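Local coordinates for protein TRNA threonylcarbamoyladenosine dehydratase (Escherichia coli, PDB 4D79) that catalyses the ATP-dependent dehydration of threonylcarbamoyladenosine at position 37 of tRNAs to its cyclic form and can also accept sulfur from a cysteine desulfurase in vitro, at residues C34-G39 with T58-D63. Residues are numbered along the deposited sequence; the frame is centred on the assembly and turned at random.
With ATP (adenosine-5'-triphosphate), chain K.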
ATOM      1  N   CYS B  34     -12.663 -13.112  -4.415  1.00 19.65           N
ATOM      2  CA  CYS B  34     -12.009 -13.357  -5.686  1.00 17.32           C
ATOM      3  C   CYS B  34     -11.315 -12.080  -6.119  1.00 18.55           C
ATOM      4  O   CYS B  34     -11.942 -11.017  -6.153  1.00 20.51           O
ATOM      5  CB  CYS B  34     -13.053 -13.797  -6.724  1.00 20.70           C
ATOM      6  SG  CYS B  34     -12.366 -14.220  -8.318  1.00 23.12           S
ATOM      7  N   VAL B  35     -10.029 -12.181  -6.441  1.00 17.66           N
ATOM      8  CA  VAL B  35      -9.269 -11.077  -7.035  1.00 16.66           C
ATOM      9  C   VAL B  35      -8.996 -11.449  -8.480  1.00 23.32           C
ATOM     10  O   VAL B  35      -8.402 -12.498  -8.768  1.00 22.62           O
ATOM     11  CB  VAL B  35      -7.969 -10.778  -6.278  1.00 18.24           C
ATOM     12  CG1 VAL B  35      -7.301  -9.577  -6.868  1.00 20.44           C
ATOM     13  CG2 VAL B  35      -8.287 -10.571  -4.813  1.00 19.80           C
ATOM     14  N   VAL B  36      -9.476 -10.622  -9.392  1.00 22.74           N
ATOM     15  CA  VAL B  36      -9.304 -10.868 -10.820  1.00 21.91           C
ATOM     16  C   VAL B  36      -8.252  -9.889 -11.312  1.00 21.68           C
ATOM     17  O   VAL B  36      -8.469  -8.670 -11.319  1.00 20.83           O
ATOM     18  CB  VAL B  36     -10.603 -10.724 -11.627  1.00 22.47           C
ATOM     19  CG1 VAL B  36     -10.365 -11.190 -13.052  1.00 22.79           C
ATOM     20  CG2 VAL B  36     -11.742 -11.508 -11.031  1.00 21.76           C
ATOM     21  N   GLY B  37      -7.132 -10.429 -11.758  1.00 20.39           N
ATOM     22  CA  GLY B  37      -6.007  -9.597 -12.149  1.00 25.51           C
ATOM     23  C   GLY B  37      -5.041  -9.388 -10.992  1.00 21.60           C
ATOM     24  O   GLY B  37      -5.339  -8.651 -10.057  1.00 21.77           O
ATOM     25  N   ILE B  38      -3.878 -10.028 -11.054  1.00 19.38           N
ATOM     26  CA  ILE B  38      -2.906 -10.016  -9.964  1.00 19.38           C
ATOM     27  C   ILE B  38      -1.719  -9.135 -10.381  1.00 22.22           C
ATOM     28  O   ILE B  38      -0.547  -9.536 -10.306  1.00 26.78           O
ATOM     29  CB  ILE B  38      -2.502 -11.465  -9.612  1.00 24.45           C
ATOM     30  CG1 ILE B  38      -3.746 -12.339  -9.414  1.00 26.32           C
ATOM     31  CG2 ILE B  38      -1.651 -11.522  -8.352  1.00 24.63           C
ATOM     32  CD1 ILE B  38      -4.721 -11.783  -8.403  1.00 25.51           C
ATOM     33  N   GLY B  39      -2.009  -7.892 -10.746  1.00 20.72           N
ATOM     34  CA  GLY B  39      -0.964  -6.991 -11.206  1.00 26.54           C
ATOM     35  C   GLY B  39      -0.686  -5.836 -10.263  1.00 22.41           C
ATOM     36  O   GLY B  39      -0.595  -6.005  -9.035  1.00 22.28           O
ATOM     37  N   THR B  58      -9.595 -16.544  -4.013  1.00 18.68           N
ATOM     38  CA  THR B  58      -9.346 -17.010  -5.368  1.00 18.74           C
ATOM     39  C   THR B  58      -8.605 -15.932  -6.162  1.00 19.33           C
ATOM     40  O   THR B  58      -8.926 -14.738  -6.080  1.00 21.56           O
ATOM     41  CB  THR B  58     -10.660 -17.388  -6.071  1.00 21.62           C
ATOM     42  OG1 THR B  58     -11.270 -18.493  -5.377  1.00 24.03           O
ATOM     43  CG2 THR B  58     -10.418 -17.752  -7.560  1.00 25.19           C
ATOM     44  N   LEU B  59      -7.582 -16.359  -6.907  1.00 20.18           N
ATOM     45  CA  LEU B  59      -6.760 -15.478  -7.724  1.00 21.42           C
ATOM     46  C   LEU B  59      -6.921 -15.895  -9.175  1.00 24.81           C
ATOM     47  O   LEU B  59      -6.640 -17.046  -9.521  1.00 24.33           O
ATOM     48  CB  LEU B  59      -5.283 -15.567  -7.330  1.00 18.30           C
ATOM     49  CG  LEU B  59      -4.953 -15.359  -5.865  1.00 20.25           C
ATOM     50  CD1 LEU B  59      -3.449 -15.492  -5.589  1.00 32.86           C
ATOM     51  CD2 LEU B  59      -5.472 -14.021  -5.394  1.00 22.01           C
ATOM     52  N   ILE B  60      -7.333 -14.961 -10.027  1.00 19.57           N
ATOM     53  CA  ILE B  60      -7.537 -15.256 -11.450  1.00 21.80           C
ATOM     54  C   ILE B  60      -6.599 -14.387 -12.279  1.00 22.56           C
ATOM     55  O   ILE B  60      -6.762 -13.165 -12.342  1.00 21.96           O
ATOM     56  CB  ILE B  60      -8.993 -15.059 -11.893  1.00 28.65           C
ATOM     57  CG1 ILE B  60      -9.924 -15.780 -10.934  1.00 26.43           C
ATOM     58  CG2 ILE B  60      -9.156 -15.579 -13.350  1.00 25.59           C
ATOM     59  CD1 ILE B  60     -11.380 -15.876 -11.398  1.00 28.10           C
ATOM     60  N   ASP B  61      -5.660 -15.036 -12.965  1.00 22.91           N
ATOM     61  CA  ASP B  61      -4.706 -14.395 -13.867  1.00 23.49           C
ATOM     62  C   ASP B  61      -3.984 -15.512 -14.611  1.00 22.72           C
ATOM     63  O   ASP B  61      -3.720 -16.557 -14.029  1.00 28.65           O
ATOM     64  CB  ASP B  61      -3.698 -13.534 -13.088  1.00 27.94           C
ATOM     65  CG  ASP B  61      -3.102 -12.398 -13.907  1.00 30.56           C
ATOM     66  OD1 ASP B  61      -2.836 -12.569 -15.117  1.00 34.43           O
ATOM     67  OD2 ASP B  61      -2.894 -11.316 -13.322  1.00 26.07           O
ATOM     68  N   MET B  62      -3.618 -15.285 -15.881  1.00 30.09           N
ATOM     69  CA  MET B  62      -2.732 -16.261 -16.522  1.00 27.79           C
ATOM     70  C   MET B  62      -1.408 -15.648 -16.942  1.00 21.02           C
ATOM     71  O   MET B  62      -0.626 -16.305 -17.650  1.00 27.62           O
ATOM     72  CB  MET B  62      -3.420 -16.978 -17.701  1.00 32.74           C
ATOM     73  CG  MET B  62      -3.736 -16.191 -18.921  1.00123.82           C
ATOM     74  SD  MET B  62      -4.621 -17.187 -20.155  1.00146.22           S
ATOM     75  CE  MET B  62      -3.727 -18.735 -20.102  1.00 36.65           C
ATOM     76  N   ASP B  63      -1.091 -14.439 -16.486  1.00 26.09           N
ATOM     77  CA  ASP B  63       0.157 -13.821 -16.918  1.00 28.57           C
ATOM     78  C   ASP B  63       1.311 -14.263 -16.022  1.00 31.96           C
ATOM     79  O   ASP B  63       1.118 -14.784 -14.916  1.00 26.92           O
ATOM     80  CB  ASP B  63       0.035 -12.295 -16.921  1.00 32.48           C
ATOM     81  CG  ASP B  63       1.108 -11.621 -17.766  1.00 94.74           C
ATOM     82  OD1 ASP B  63       1.777 -12.311 -18.572  1.00 72.33           O
ATOM     83  OD2 ASP B  63       1.284 -10.392 -17.623  1.00121.35           O
TER
HETATM   84  PG  ATP K 401       2.349  -5.457 -18.568  1.00186.17           P
HETATM   85  O1G ATP K 401       3.498  -4.557 -18.955  1.00127.52           O
HETATM   86  O2G ATP K 401       2.729  -6.904 -18.361  1.00127.16           O
HETATM   87  O3G ATP K 401       1.092  -5.223 -19.371  1.00161.36           O
HETATM   88  PB  ATP K 401       0.723  -5.509 -16.241  1.00208.07           P
HETATM   89  O1B ATP K 401      -0.491  -5.616 -17.137  1.00107.56           O
HETATM   90  O2B ATP K 401       1.166  -6.657 -15.351  1.00 31.30           O
HETATM   91  O3B ATP K 401       1.977  -4.953 -17.088  1.00177.42           O
HETATM   92  PA  ATP K 401      -0.828  -3.954 -14.478  1.00 47.52           P
HETATM   93  O1A ATP K 401      -1.712  -3.166 -15.439  1.00 45.68           O
HETATM   94  O2A ATP K 401      -0.389  -3.304 -13.193  1.00 81.42           O
HETATM   95  O3A ATP K 401       0.529  -4.246 -15.275  1.00 62.59           O
HETATM   96  O5' ATP K 401      -1.467  -5.415 -14.162  1.00 55.31           O
HETATM   97  C5' ATP K 401      -2.724  -5.885 -14.687  1.00 33.10           C
HETATM   98  C4' ATP K 401      -3.045  -7.363 -14.423  1.00 37.07           C
HETATM   99  O4' ATP K 401      -4.421  -7.720 -14.769  1.00 60.95           O
HETATM  100  C3' ATP K 401      -2.155  -8.301 -15.229  1.00105.28           C
HETATM  101  O3' ATP K 401      -1.457  -9.232 -14.387  1.00 27.36           O
HETATM  102  C2' ATP K 401      -3.121  -9.034 -16.141  1.00120.68           C
HETATM  103  O2' ATP K 401      -2.681 -10.348 -16.450  1.00 49.92           O
HETATM  104  C1' ATP K 401      -4.431  -9.041 -15.372  1.00 46.23           C
HETATM  105  N9  ATP K 401      -5.574  -9.400 -16.270  1.00 45.47           N
HETATM  106  C8  ATP K 401      -5.803  -8.781 -17.457  1.00 95.27           C
HETATM  107  N7  ATP K 401      -6.884  -9.289 -18.104  1.00 44.60           N
HETATM  108  C5  ATP K 401      -7.364 -10.265 -17.329  1.00 89.57           C
HETATM  109  C6  ATP K 401      -8.508 -11.178 -17.443  1.00 39.42           C
HETATM  110  N6  ATP K 401      -9.279 -11.117 -18.531  1.00 75.21           N
HETATM  111  N1  ATP K 401      -8.735 -12.069 -16.476  1.00 34.02           N
HETATM  112  C2  ATP K 401      -7.927 -12.143 -15.393  1.00 77.27           C
HETATM  113  N3  ATP K 401      -6.858 -11.335 -15.220  1.00 25.78           N
HETATM  114  C4  ATP K 401      -6.516 -10.368 -16.130  1.00 98.98           C
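Asp61 and Ile38 meet where two parallel strands run out into their loops: Asp61 OD2 accepts the Ile38 backbone N-H at 2.8 Å, on the anti side of the carboxylate and 16° out of its plane. CG of Asp61 stands anti to its own backbone N (chi1 -154°), which turns both oxygens to the ATP ribose. O3' of ATP donates to OD2 at 2.7 Å and O2' of ATP to OD1 at 2.6 Å, a two-pronged grip that suits a short acidic side chain. OD1 also takes the Asp63 N-H from above the carboxylate plane, closing an Asx turn, so the loop itself helps fix the carboxylate's rotation. An alanine here would probably leave both ribose hydroxyls and the Ile38 N-H without their acceptor and free the 61-63 turn to shift.

Gly37 runs close past the sugar, where a side chain would crowd O4' of ATP; at Gly39 it would clash with O5'. Beside them, Val36 CG1 meets C2 of the adenine at 3.5 Å from one side of the ring plane, an apolar methyl suited to a flat ring. Behind this site, Ile38 CD1 packs on Leu59 CD2 at 3.8 Å, the two side chains crossing at about a right angle, with Met89 of helix 85-96 against both. On the other face of the sheet, Cys34 SG lies 3.6 Å from Ile60 CD1, small enough to fit beside the long isoleucine branch.

Backbone bonds from Val35 N to Thr58 O, Ile60 N to Val35 O and Gly37 N to Ile60 O set the register. Strand 32-36, helix 42-51 and strand 56-60 form a beta-alpha-beta unit, and its glycine-rich turn and ribose-binding aspartate after the second strand are consistent with the Rossmann-type nucleotide site expected in the HesA/MoeB/ThiF family.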